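Side-chain contacts in glucose-6-phosphate isomerase (Chlamydia trachomatis D/UW-3/CX, PDB 6OTU), which catalyses the reversible isomerisation of glucose-6-phosphate to fructose-6-phosphate: residues A[125-130]-A[264-269]; A[106-111]-A[475-480]. All blocks are in the same frame, centred on the assembly; numbering follows the deposited sequence.

Interaction 1: residues A[125-130]-A[264-269]; sequences AAIARH and DSIGGR. With G6Q (glucose-6-phosphate), chain E.
Ser265 meets Ile127 first. Its hydroxyl oxygen OG lies 3.6 Å from Ile127 CD1, the end of the longer branch of the isoleucine, and this is van der Waals contact between a methyl and an oxygen. The serine chi1 of 58° sets OG between the backbone N and the carbonyl carbon, and from there it faces the helix 122-148. One residue on, Ile266 gives the apolar half of the contact: its CD1 comes tip to tip with the other branch of Ile127, CG2, at 4.0 Å. The forked isoleucine of the helix thus uses CD1 on Ser265 and CG2 on Ile266, two consecutive residues of the loop. Leu107 also touches Ile127 and Ser265.

Beyond Ile266 the loop turns away from helix 122-148 and runs to the substrate. Gly268 brings its backbone N to 3.4 Å from O1 of glucose-6-phosphate. Arg269 N donates a hydrogen bond to that same O1 at 3.0 Å, bent to 137° at the hydrogen. The arginine side chain also approaches, with NH1 3.1 Å from O1 and the guanidinium oblique to it, while NH1 is hydrogen-bonded to Gln494. This is the loop after strand 258-262 of the five-stranded parallel sheet, packed on a helix at one end and lining the glucose-6-phosphate pocket of phosphoglucose isomerase at the other.

Interaction 2: residues A[106-111]-A[475-480]; sequences VLHTAT and FYEHKF
The side chains of His108 and Glu477 run alongside one another, pointing opposite ways, the imidazole and carboxylate planes almost perpendicular at 89°. Carboxylate oxygen OE1 of Glu477 lies 3.3 Å from ring carbon CD2 of His108, oblique to the ring, and His108 NE2 stays farther off at 4.0 Å. Beside them, methyl CG2 of Thr109 meets the edge of the His478 ring near its plane, 3.5 Å from CE1. In His478, chi1 of -65° sets CG anti to the carbonyl carbon and swings the CE1 corner of the ring to the Thr109 methyl.

A water ties the two sides together. It lies in the plane of the His108 ring, 3.0 Å from NE2, and is likewise hydrogen-bonded to His478 ND1 at 3.0 Å; it also gives a weak hydrogen bond to Glu477 O. Two imidazoles are therefore joined through one water in a buried setting. In the phosphoglucose isomerase fold this is where the approach to the short helix 110-113 packs on the long helix 466-487, which follows strand 456-461 of the mixed sheet.

Outward from there, Glu477 OE1 forms a salt bridge with Arg112, so its main polar partner is the arginine and not the histidine. NE2 of His478, the other ring nitrogen, is hydrogen-bonded to Asp301, so both nitrogens have partners, while Phe270 stacks on His108. The turn carrying His108 is itself braced: His108 O accepts from the backbone N of Thr111. Thr111 OG1 also donates to His108 O, at 2.6 Å and in the carbonyl plane.

Both contacts are buried, but interaction 2 lies nearer the centre of the chain and interaction 1 farther out, with their centres 11 Å apart. They adjoin through the 106-111 segment: Leu107 N probably donates a hydrogen bond to Ser265 O, 2.8 Å away, and Ala110 CB packs on Ile127 CG2 at 3.5 Å. Helix 110-113 is followed in the chain by helix 122-148, so neighbouring elements serve both. Their chemistry differs. Interaction 1 is van der Waals packing of one isoleucine on a serine hydroxyl and a second isoleucine, with polar bonds coming from outside the pair, as from Lys211 to the loop carbonyls, and at the sugar; interaction 2 is largely polar, built on imidazoles, a carboxylate and a shared water.

Interaction 1: residues A[125-130]-A[264-269]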
# COMPACT_ATOMS: atom_id res chain seq x y z
N ALA A 125 -5.69 14.42 33.30
CA ALA A 125 -7.06 14.50 33.79
C ALA A 125 -7.87 15.52 33.01
O ALA A 125 -9.06 15.32 32.77
CB ALA A 125 -7.06 14.85 35.28
N ALA A 126 -7.25 16.65 32.64
CA ALA A 126 -7.99 17.67 31.90
C ALA A 126 -8.40 17.14 30.53
O ALA A 126 -9.53 17.36 30.09
CB ALA A 126 -7.15 18.94 31.77
N ILE A 127 -7.49 16.44 29.85
CA ILE A 127 -7.82 15.86 28.55
C ILE A 127 -8.92 14.81 28.71
O ILE A 127 -9.81 14.69 27.85
CB ILE A 127 -6.57 15.25 27.89
CG1 ILE A 127 -5.54 16.33 27.54
CG2 ILE A 127 -6.97 14.38 26.67
CD1 ILE A 127 -5.87 17.15 26.31
N ALA A 128 -8.88 14.04 29.79
CA ALA A 128 -9.90 13.01 29.96
C ALA A 128 -11.27 13.63 30.18
O ALA A 128 -12.26 13.18 29.59
CB ALA A 128 -9.54 12.07 31.11
N ARG A 129 -11.36 14.68 31.00
CA ARG A 129 -12.69 15.21 31.23
C ARG A 129 -13.18 16.01 30.03
O ARG A 129 -14.38 15.99 29.74
CB ARG A 129 -12.78 16.07 32.49
CG ARG A 129 -14.22 16.02 32.98
CD ARG A 129 -14.70 17.16 33.84
NE ARG A 129 -13.65 17.75 34.64
CZ ARG A 129 -13.12 18.94 34.40
NH1 ARG A 129 -12.18 19.41 35.19
NH2 ARG A 129 -13.55 19.66 33.37
N HIS A 130 -12.29 16.67 29.30
CA HIS A 130 -12.75 17.37 28.11
C HIS A 130 -13.19 16.39 27.03
O HIS A 130 -14.17 16.65 26.32
CB HIS A 130 -11.66 18.30 27.60
CG HIS A 130 -11.42 19.46 28.51
ND1 HIS A 130 -10.16 19.94 28.80
CD2 HIS A 130 -12.29 20.21 29.23
CE1 HIS A 130 -10.26 20.95 29.64
NE2 HIS A 130 -11.54 21.13 29.92
N ASP A 264 -3.65 20.10 21.81
CA ASP A 264 -2.29 20.10 21.25
C ASP A 264 -1.53 18.82 21.55
O ASP A 264 -0.69 18.39 20.74
CB ASP A 264 -1.51 21.31 21.76
CG ASP A 264 -1.72 22.53 20.89
OD1 ASP A 264 -2.43 22.40 19.87
OD2 ASP A 264 -1.20 23.61 21.23
N SER A 265 -1.80 18.19 22.69
CA SER A 265 -1.15 16.95 23.09
C SER A 265 -1.75 15.71 22.45
O SER A 265 -1.40 14.59 22.87
CB SER A 265 -1.24 16.82 24.60
OG SER A 265 -2.60 16.84 24.95
N ILE A 266 -2.67 15.87 21.50
CA ILE A 266 -3.28 14.77 20.77
C ILE A 266 -2.63 14.75 19.40
O ILE A 266 -2.98 15.55 18.53
CB ILE A 266 -4.80 14.92 20.66
CG1 ILE A 266 -5.47 15.13 22.02
CG2 ILE A 266 -5.41 13.71 19.92
CD1 ILE A 266 -5.08 14.10 23.11
N GLY A 267 -1.67 13.84 19.19
CA GLY A 267 -1.01 13.76 17.90
C GLY A 267 -1.97 13.30 16.81
O GLY A 267 -2.81 12.42 17.02
N GLY A 268 -1.82 13.91 15.62
CA GLY A 268 -2.72 13.60 14.51
C GLY A 268 -2.80 12.12 14.19
O GLY A 268 -3.89 11.56 14.03
N ARG A 269 -1.64 11.45 14.10
CA ARG A 269 -1.59 10.03 13.80
C ARG A 269 -2.04 9.17 14.98
O ARG A 269 -2.05 7.93 14.87
CB ARG A 269 -0.18 9.64 13.36
CG ARG A 269 0.90 9.93 14.38
CD ARG A 269 2.29 9.69 13.79
NE ARG A 269 3.35 10.23 14.65
CZ ARG A 269 3.80 11.49 14.62
NH1 ARG A 269 3.29 12.37 13.76
NH2 ARG A 269 4.77 11.86 15.44
C1 G6Q E . 0.00 13.67 12.07
C2 G6Q E . 0.76 14.60 11.11
C3 G6Q E . -0.01 14.93 9.84
C4 G6Q E . -1.22 15.85 10.06
C5 G6Q E . -1.73 16.42 8.74
C6 G6Q E . -3.03 17.18 8.91
O1 G6Q E . 0.44 13.46 13.15
O2 G6Q E . 1.13 15.80 11.77
O3 G6Q E . -0.45 13.72 9.21
O4 G6Q E . -2.28 15.12 10.69
O5 G6Q E . -0.72 17.27 8.18
O6 G6Q E . -2.81 18.22 9.90
P G6Q E . -4.07 19.07 10.45
O1P G6Q E . -4.98 18.08 11.16
O2P G6Q E . -3.45 20.08 11.41
O3P G6Q E . -4.73 19.72 9.25

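Interaction 2: residues A[106-111]-A[475-480]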
# COMPACT_ATOMS: atom_id res chain seq x y z
N VAL A 106 1.82 13.95 25.64
CA VAL A 106 1.40 13.02 24.59
C VAL A 106 0.22 12.22 25.14
O VAL A 106 0.41 11.27 25.91
CB VAL A 106 2.58 12.11 24.19
CG1 VAL A 106 2.16 11.04 23.20
CG2 VAL A 106 3.72 12.96 23.66
N LEU A 107 -1.00 12.62 24.79
CA LEU A 107 -2.15 12.24 25.61
C LEU A 107 -3.31 11.66 24.81
O LEU A 107 -4.48 11.81 25.21
CB LEU A 107 -2.60 13.45 26.44
CG LEU A 107 -1.77 13.61 27.71
CD1 LEU A 107 -1.99 14.99 28.34
CD2 LEU A 107 -2.13 12.49 28.69
N HIS A 108 -3.03 10.95 23.71
CA HIS A 108 -4.12 10.26 23.01
C HIS A 108 -4.78 9.19 23.89
O HIS A 108 -5.99 8.97 23.76
CB HIS A 108 -3.61 9.67 21.70
CG HIS A 108 -2.36 8.86 21.83
ND1 HIS A 108 -1.12 9.43 21.96
CD2 HIS A 108 -2.17 7.52 21.85
CE1 HIS A 108 -0.21 8.48 22.05
NE2 HIS A 108 -0.82 7.31 22.00
N THR A 109 -4.04 8.56 24.82
CA THR A 109 -4.69 7.60 25.72
C THR A 109 -5.76 8.25 26.59
O THR A 109 -6.76 7.61 26.95
CB THR A 109 -3.66 6.88 26.62
OG1 THR A 109 -2.89 7.82 27.36
CG2 THR A 109 -2.73 5.99 25.79
N ALA A 110 -5.58 9.53 26.95
CA ALA A 110 -6.55 10.18 27.80
C ALA A 110 -7.87 10.45 27.07
O ALA A 110 -8.90 10.66 27.74
CB ALA A 110 -5.96 11.47 28.37
N THR A 111 -7.89 10.43 25.73
CA THR A 111 -9.14 10.64 25.01
C THR A 111 -10.11 9.47 25.13
O THR A 111 -11.30 9.64 24.81
CB THR A 111 -8.89 10.92 23.52
OG1 THR A 111 -8.33 9.76 22.90
CG2 THR A 111 -7.95 12.09 23.35
N PHE A 475 -3.29 -1.21 20.17
CA PHE A 475 -2.18 -2.15 20.12
C PHE A 475 -1.01 -1.60 19.32
O PHE A 475 0.14 -1.64 19.78
CB PHE A 475 -2.67 -3.45 19.50
CG PHE A 475 -1.58 -4.42 19.20
CD1 PHE A 475 -0.99 -5.15 20.22
CD2 PHE A 475 -1.18 -4.64 17.89
CE1 PHE A 475 0.01 -6.08 19.94
CE2 PHE A 475 -0.18 -5.56 17.60
CZ PHE A 475 0.41 -6.29 18.62
N TYR A 476 -1.28 -1.11 18.11
CA TYR A 476 -0.20 -0.64 17.26
C TYR A 476 0.32 0.72 17.72
O TYR A 476 1.52 0.98 17.63
CB TYR A 476 -0.67 -0.58 15.80
CG TYR A 476 -0.42 -1.88 15.07
CD1 TYR A 476 0.86 -2.22 14.65
CD2 TYR A 476 -1.46 -2.81 14.84
CE1 TYR A 476 1.11 -3.42 14.00
CE2 TYR A 476 -1.22 -4.01 14.20
CZ TYR A 476 0.07 -4.31 13.77
OH TYR A 476 0.36 -5.49 13.11
N GLU A 477 -0.57 1.58 18.24
CA GLU A 477 -0.10 2.83 18.83
C GLU A 477 0.94 2.56 19.90
O GLU A 477 2.00 3.19 19.92
CB GLU A 477 -1.28 3.63 19.40
CG GLU A 477 -2.24 4.14 18.33
CD GLU A 477 -3.37 4.99 18.88
OE1 GLU A 477 -3.57 5.02 20.13
OE2 GLU A 477 -4.06 5.65 18.06
N HIS A 478 0.69 1.58 20.77
CA HIS A 478 1.64 1.30 21.84
C HIS A 478 2.86 0.52 21.36
O HIS A 478 3.97 0.74 21.88
CB HIS A 478 0.93 0.59 22.98
CG HIS A 478 -0.11 1.46 23.61
ND1 HIS A 478 0.09 2.81 23.77
CD2 HIS A 478 -1.36 1.20 24.05
CE1 HIS A 478 -0.99 3.34 24.32
NE2 HIS A 478 -1.88 2.39 24.50
N LYS A 479 2.69 -0.38 20.39
CA LYS A 479 3.84 -1.02 19.75
C LYS A 479 4.85 0.02 19.29
O LYS A 479 6.04 -0.07 19.61
CB LYS A 479 3.41 -1.87 18.55
CG LYS A 479 4.62 -2.38 17.78
CD LYS A 479 4.28 -2.98 16.44
CE LYS A 479 5.50 -3.69 15.88
NZ LYS A 479 5.31 -3.99 14.44
N PHE A 480 4.39 1.03 18.55
CA PHE A 480 5.32 2.01 18.00
C PHE A 480 5.90 2.89 19.11
O PHE A 480 7.08 3.25 19.07
CB PHE A 480 4.61 2.85 16.93
CG PHE A 480 4.10 2.03 15.77
CD1 PHE A 480 4.91 1.06 15.19
CD2 PHE A 480 2.82 2.21 15.27
CE1 PHE A 480 4.45 0.29 14.11
CE2 PHE A 480 2.36 1.44 14.20
CZ PHE A 480 3.17 0.49 13.62
O HOH W 1 1.03 5.01 22.04